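Local coordinates for amine oxidase domain-containing protein (Pyrococcus furiosus, PDB 3NRN), which is of unknown function but binds adenosine monophosphate and is probably a flavin-dependent oxidoreductase of the amine oxidase type, at residues Lys45-Ser50 with Glu310-Ile315; Met56-Glu61 with Glu388-Ala393. All blocks are in the same frame, centred on the assembly; numbering follows the deposited sequence.

Contact 1: Lys45-Ser50 with Glu310-Ile315; sequences KGFQLS and EGYTLI
F47 meets the strand 312-315 through one side of its ring, laid between Y312 and L314. Its tip atom CZ sits 3.6 Å from Y312 CB, and the two side chains cross at about a right angle, with the approach oblique to both rings; F47 and Y312 are therefore in apolar contact without being stacked. Farther back along the ring, F47 CD1 lies 3.9 Å from L314 CB, which reaches the ring at its edge, near the ring plane, as the two side chains run past each other in opposite directions. L314 holds CG anti to its backbone N (chi1 174°), a torsion that directs its branched end toward L49 and the backbone of Q48. L314 CD1 packs on L49 CD2 (3.8 Å) and also nears F47 CD1, while L314 CD2 lies against the backbone oxygen Q48 O (3.7 Å) and the same L49 methyl. No hydrogen bond joins the two segments. The short strands run parallel, 3° apart, but their axes stay 8.8 Å from each other, too far for backbone pairing, so side chains fill the interval.

Polar ends find partners elsewhere: Y312 OH bonds E345, Q48 OE1 bonds N41, and the backbone carbonyl of K45 accepts a bond from R309. Strand 47-50 pairs antiparallel with strand 41-44, and strand 312-320 is an inner strand of the seven-stranded mixed sheet, flanked by 296-298 and 269-277. F47 also touches A275 of strand 269-277 and L347 of strand 345-351, while L49 reaches N273 and L348 on the same two strands. The two-stranded hairpin is thus set by side-chain packing, without edge-to-edge backbone pairing, against strands 269-277, 312-320 and 345-351 of the large sheet.

Contact 2: Met56-Glu61 with Glu388-Ala393; sequences MIPHGE and EVDGIA
P58 lays its ring over V389 and E388, CD pressing on V389 CG2 at 3.4 Å, a close carbon-carbon approach, with the P58 and V389 side chains crossing at about a right angle. The same ring passes alongside D390, whose OD2 lies 3.2 Å from P58 CD. That oxygen is the polar focus of the contact: it accepts the backbone N-H of H59 at 2.8 Å, met nearly along its C-O axis, although the angle of 144° at the hydrogen shows a bent bond. I57 CG2 also comes to within 3.1 Å of D390 OD2. D390 turns CG anti to its carbonyl carbon (chi1 -89°), which carries the carboxylate to the type I turn I57-G60, itself closed by G60 N donating to I57 O. The other oxygen, OD1, takes a water at 2.6 Å that also donates to G60 O, and it is hydrogen-bonded by L65 N as well. An alanine in place of D390 would probably leave H59 N and L65 N without their acceptor and open a gap beside P58.

A second water bridges M56 O and E388 OE1, and E388 OE1 also receives a weak bond from V389 N. The imidazole of H59 packs against D390 too, CD2 being 3.5 Å from OD2, while its ND1 bonds G179 O and its ring meets W178 edge-to-face.

A turn is thus fixed on a helix by an aspartate, beside the nucleotide pocket: the V389 side chain is about 8 Å from the bound AMP. Strand 56-57 is an outer strand of a three-stranded antiparallel sheet, next to 182-184. Helix 64-72, through P64 and L65, touches I57 as well as V389 and D390, joining the turn to segment 388-393.

The two contacts have centres 22 Å apart and nearest atoms about 7 Å apart, so they do not touch. Their segments alternate along the chain: 45-50, then 56-61, then 310-315, then 388-393. Strands 47-50 and 56-57 follow each other in sequence, so one short run of chain first packs on the large mixed sheet in contact 1 and then meets helix 388-402 in contact 2. Contact 2 lies closer to the middle of the chain; contact 1 is peripheral, away from the annotated sites. Through the chain 45-61, a region packed on the large sheet is thus continuous with one packed on the helix beside the nucleotide pocket.

Contact 1: Lys45-Ser50 with Glu310-Ile315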
loop_
_atom_site.group_PDB
_atom_site.type_symbol
_atom_site.label_atom_id
_atom_site.label_comp_id
_atom_site.label_asym_id
_atom_site.label_seq_id
_atom_site.Cartn_x
_atom_site.Cartn_y
_atom_site.Cartn_z
ATOM N N LYS A 45 1.934 -23.984 0.525
ATOM C CA LYS A 45 1.419 -25.074 -0.294
ATOM C C LYS A 45 1.770 -24.958 -1.777
ATOM O O LYS A 45 0.908 -25.133 -2.641
ATOM C CB LYS A 45 -0.100 -25.156 -0.133
ATOM C CG LYS A 45 -0.568 -25.574 1.254
ATOM C CD LYS A 45 -2.087 -25.628 1.307
ATOM C CE LYS A 45 -2.587 -26.317 2.566
ATOM N NZ LYS A 45 -2.104 -25.643 3.798
ATOM N N GLY A 46 3.031 -24.656 -2.068
ATOM C CA GLY A 46 3.469 -24.549 -3.449
ATOM C C GLY A 46 3.142 -23.244 -4.150
ATOM O O GLY A 46 3.383 -23.097 -5.349
ATOM N N PHE A 47 2.585 -22.298 -3.403
ATOM C CA PHE A 47 2.229 -20.992 -3.948
ATOM C C PHE A 47 3.040 -19.921 -3.239
ATOM O O PHE A 47 3.404 -20.078 -2.073
ATOM C CB PHE A 47 0.751 -20.699 -3.707
ATOM C CG PHE A 47 -0.172 -21.384 -4.659
ATOM C CD1 PHE A 47 -0.596 -20.740 -5.811
ATOM C CD2 PHE A 47 -0.645 -22.661 -4.389
ATOM C CE1 PHE A 47 -1.484 -21.356 -6.684
ATOM C CE2 PHE A 47 -1.532 -23.289 -5.255
ATOM C CZ PHE A 47 -1.952 -22.633 -6.404
ATOM N N GLN A 48 3.321 -18.832 -3.940
ATOM C CA GLN A 48 4.049 -17.731 -3.328
ATOM C C GLN A 48 3.016 -16.664 -2.996
ATOM O O GLN A 48 2.688 -15.831 -3.836
ATOM C CB GLN A 48 5.092 -17.159 -4.289
ATOM C CG GLN A 48 6.338 -18.016 -4.463
ATOM C CD GLN A 48 7.175 -18.095 -3.194
ATOM O OE1 GLN A 48 7.515 -17.073 -2.591
ATOM N NE2 GLN A 48 7.519 -19.311 -2.790
ATOM N N LEU A 49 2.478 -16.709 -1.783
ATOM C CA LEU A 49 1.487 -15.720 -1.375
ATOM C C LEU A 49 2.236 -14.509 -0.812
ATOM O O LEU A 49 3.467 -14.451 -0.886
ATOM C CB LEU A 49 0.541 -16.318 -0.327
ATOM C CG LEU A 49 -0.153 -17.625 -0.746
ATOM C CD1 LEU A 49 -1.014 -18.139 0.398
ATOM C CD2 LEU A 49 -0.993 -17.408 -1.986
ATOM N N SER A 50 1.510 -13.541 -0.261
ATOM C CA SER A 50 2.163 -12.357 0.287
ATOM C C SER A 50 1.679 -12.010 1.685
ATOM O O SER A 50 0.615 -12.455 2.107
ATOM C CB SER A 50 1.942 -11.157 -0.630
ATOM O OG SER A 50 0.581 -10.769 -0.632
ATOM N N GLU A 310 2.325 -25.596 -9.909
ATOM C CA GLU A 310 2.207 -26.228 -11.222
ATOM C C GLU A 310 0.758 -26.576 -11.559
ATOM O O GLU A 310 0.021 -27.088 -10.718
ATOM C CB GLU A 310 3.064 -27.496 -11.266
ATOM C CG GLU A 310 2.867 -28.367 -12.509
ATOM C CD GLU A 310 3.294 -27.680 -13.795
ATOM O OE1 GLU A 310 4.455 -27.227 -13.872
ATOM O OE2 GLU A 310 2.473 -27.603 -14.735
ATOM N N GLY A 311 0.357 -26.292 -12.796
ATOM C CA GLY A 311 -0.997 -26.589 -13.234
ATOM C C GLY A 311 -2.055 -25.751 -12.545
ATOM O O GLY A 311 -3.253 -26.049 -12.623
ATOM N N TYR A 312 -1.616 -24.695 -11.870
ATOM C CA TYR A 312 -2.533 -23.814 -11.163
ATOM C C TYR A 312 -2.280 -22.343 -11.435
ATOM O O TYR A 312 -1.186 -21.943 -11.831
ATOM C CB TYR A 312 -2.440 -24.052 -9.657
ATOM C CG TYR A 312 -3.239 -25.228 -9.162
ATOM C CD1 TYR A 312 -4.631 -25.193 -9.160
ATOM C CD2 TYR A 312 -2.605 -26.370 -8.675
ATOM C CE1 TYR A 312 -5.373 -26.265 -8.682
ATOM C CE2 TYR A 312 -3.338 -27.449 -8.196
ATOM C CZ TYR A 312 -4.721 -27.389 -8.201
ATOM O OH TYR A 312 -5.449 -28.453 -7.718
ATOM N N THR A 313 -3.318 -21.545 -11.227
ATOM C CA THR A 313 -3.238 -20.106 -11.391
ATOM C C THR A 313 -3.542 -19.543 -10.006
ATOM O O THR A 313 -4.363 -20.100 -9.273
ATOM C CB THR A 313 -4.283 -19.589 -12.387
ATOM O OG1 THR A 313 -4.120 -20.257 -13.644
ATOM C CG2 THR A 313 -4.120 -18.097 -12.589
ATOM N N LEU A 314 -2.871 -18.457 -9.642
ATOM C CA LEU A 314 -3.078 -17.844 -8.341
ATOM C C LEU A 314 -3.968 -16.609 -8.450
ATOM O O LEU A 314 -3.658 -15.671 -9.178
ATOM C CB LEU A 314 -1.726 -17.479 -7.714
ATOM C CG LEU A 314 -1.708 -16.696 -6.395
ATOM C CD1 LEU A 314 -2.641 -17.346 -5.382
ATOM C CD2 LEU A 314 -0.279 -16.642 -5.855
ATOM N N ILE A 315 -5.089 -16.631 -7.738
ATOM C CA ILE A 315 -6.022 -15.512 -7.735
ATOM C C ILE A 315 -6.033 -14.906 -6.336
ATOM O O ILE A 315 -6.107 -15.631 -5.344
ATOM C CB ILE A 315 -7.460 -15.970 -8.083
ATOM C CG1 ILE A 315 -7.544 -16.357 -9.561
ATOM C CG2 ILE A 315 -8.467 -14.858 -7.745
ATOM C CD1 ILE A 315 -7.364 -15.199 -10.516
#

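Contact 2: Met56-Glu61 with Glu388-Ala393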
loop_
_atom_site.group_PDB
_atom_site.type_symbol
_atom_site.label_atom_id
_atom_site.label_comp_id
_atom_site.label_asym_id
_atom_site.label_seq_id
_atom_site.Cartn_x
_atom_site.Cartn_y
_atom_site.Cartn_z
HETATM N N MSE A 56 1.607 -6.494 -6.344
HETATM C CA MSE A 56 1.237 -5.466 -7.304
HETATM C C MSE A 56 1.472 -4.064 -6.736
HETATM O O MSE A 56 1.438 -3.857 -5.526
HETATM C CB MSE A 56 -0.249 -5.664 -7.646
HETATM C CG MSE A 56 -0.883 -4.712 -8.659
HETATM SE SE MSE A 56 -2.641 -5.169 -8.984
HETATM C CE MSE A 56 -3.298 -5.075 -7.356
ATOM N N ILE A 57 1.722 -3.112 -7.623
ATOM C CA ILE A 57 1.936 -1.726 -7.241
ATOM C C ILE A 57 0.765 -0.971 -7.873
ATOM O O ILE A 57 0.477 -1.156 -9.048
ATOM C CB ILE A 57 3.300 -1.228 -7.781
ATOM C CG1 ILE A 57 4.421 -2.072 -7.160
ATOM C CG2 ILE A 57 3.492 0.256 -7.474
ATOM C CD1 ILE A 57 5.817 -1.773 -7.696
ATOM N N PRO A 58 0.070 -0.119 -7.096
ATOM C CA PRO A 58 -1.081 0.644 -7.598
ATOM C C PRO A 58 -0.912 1.374 -8.934
ATOM O O PRO A 58 -1.835 1.404 -9.752
ATOM C CB PRO A 58 -1.394 1.601 -6.446
ATOM C CG PRO A 58 -0.964 0.820 -5.238
ATOM C CD PRO A 58 0.361 0.244 -5.701
ATOM N N HIS A 59 0.252 1.964 -9.162
ATOM C CA HIS A 59 0.474 2.689 -10.408
ATOM C C HIS A 59 1.586 2.069 -11.242
ATOM O O HIS A 59 2.191 2.732 -12.081
ATOM C CB HIS A 59 0.771 4.161 -10.098
ATOM C CG HIS A 59 -0.356 4.859 -9.401
ATOM N ND1 HIS A 59 -1.546 5.156 -10.030
ATOM C CD2 HIS A 59 -0.499 5.260 -8.114
ATOM C CE1 HIS A 59 -2.375 5.708 -9.159
ATOM N NE2 HIS A 59 -1.763 5.781 -7.990
ATOM N N GLY A 60 1.852 0.790 -10.994
ATOM C CA GLY A 60 2.870 0.069 -11.736
ATOM C C GLY A 60 4.248 0.696 -11.864
ATOM O O GLY A 60 4.883 1.085 -10.878
ATOM N N GLU A 61 4.703 0.789 -13.106
ATOM C CA GLU A 61 6.022 1.319 -13.443
ATOM C C GLU A 61 6.094 2.834 -13.424
ATOM O O GLU A 61 7.180 3.410 -13.514
ATOM C CB GLU A 61 6.405 0.872 -14.858
ATOM C CG GLU A 61 5.763 -0.434 -15.324
ATOM C CD GLU A 61 5.902 -0.658 -16.828
ATOM O OE1 GLU A 61 5.334 -1.653 -17.332
ATOM O OE2 GLU A 61 6.575 0.157 -17.506
ATOM N N GLU A 388 -1.995 3.075 -1.263
ATOM C CA GLU A 388 -1.210 1.968 -0.717
ATOM C C GLU A 388 0.317 2.141 -0.766
ATOM O O GLU A 388 0.833 3.132 -0.262
ATOM C CB GLU A 388 -1.607 0.660 -1.409
ATOM C CG GLU A 388 -1.177 -0.572 -0.640
ATOM C CD GLU A 388 -0.948 -1.759 -1.542
ATOM O OE1 GLU A 388 -0.349 -1.557 -2.619
ATOM O OE2 GLU A 388 -1.344 -2.885 -1.169
ATOM N N VAL A 389 1.038 1.196 -1.377
ATOM C CA VAL A 389 2.500 1.284 -1.410
ATOM C C VAL A 389 3.052 2.475 -2.184
ATOM O O VAL A 389 4.136 2.965 -1.875
ATOM C CB VAL A 389 3.166 -0.037 -1.907
ATOM C CG1 VAL A 389 2.889 -1.144 -0.906
ATOM C CG2 VAL A 389 2.656 -0.429 -3.286
ATOM N N ASP A 390 2.330 2.946 -3.193
ATOM C CA ASP A 390 2.803 4.128 -3.894
ATOM C C ASP A 390 2.652 5.261 -2.872
ATOM O O ASP A 390 3.459 6.189 -2.829
ATOM C CB ASP A 390 1.972 4.399 -5.156
ATOM C CG ASP A 390 2.530 3.680 -6.387
ATOM O OD1 ASP A 390 3.694 3.941 -6.763
ATOM O OD2 ASP A 390 1.808 2.859 -6.977
ATOM N N GLY A 391 1.616 5.160 -2.039
ATOM C CA GLY A 391 1.394 6.155 -1.002
ATOM C C GLY A 391 2.530 6.104 0.007
ATOM O O GLY A 391 2.979 7.134 0.523
ATOM N N ILE A 392 3.001 4.897 0.299
ATOM C CA ILE A 392 4.103 4.730 1.233
ATOM C C ILE A 392 5.351 5.411 0.666
ATOM O O ILE A 392 6.033 6.157 1.369
ATOM C CB ILE A 392 4.392 3.233 1.482
ATOM C CG1 ILE A 392 3.252 2.627 2.309
ATOM C CG2 ILE A 392 5.743 3.061 2.184
ATOM C CD1 ILE A 392 3.422 1.150 2.617
ATOM N N ALA A 393 5.636 5.150 -0.610
ATOM C CA ALA A 393 6.793 5.738 -1.285
ATOM C C ALA A 393 6.695 7.263 -1.309
ATOM O O ALA A 393 7.691 7.965 -1.140
ATOM C CB ALA A 393 6.897 5.199 -2.704
HETATM O O HOH W 1 -0.758 -2.746 -4.798
HETATM O O HOH W 2 4.803 3.017 -8.874
#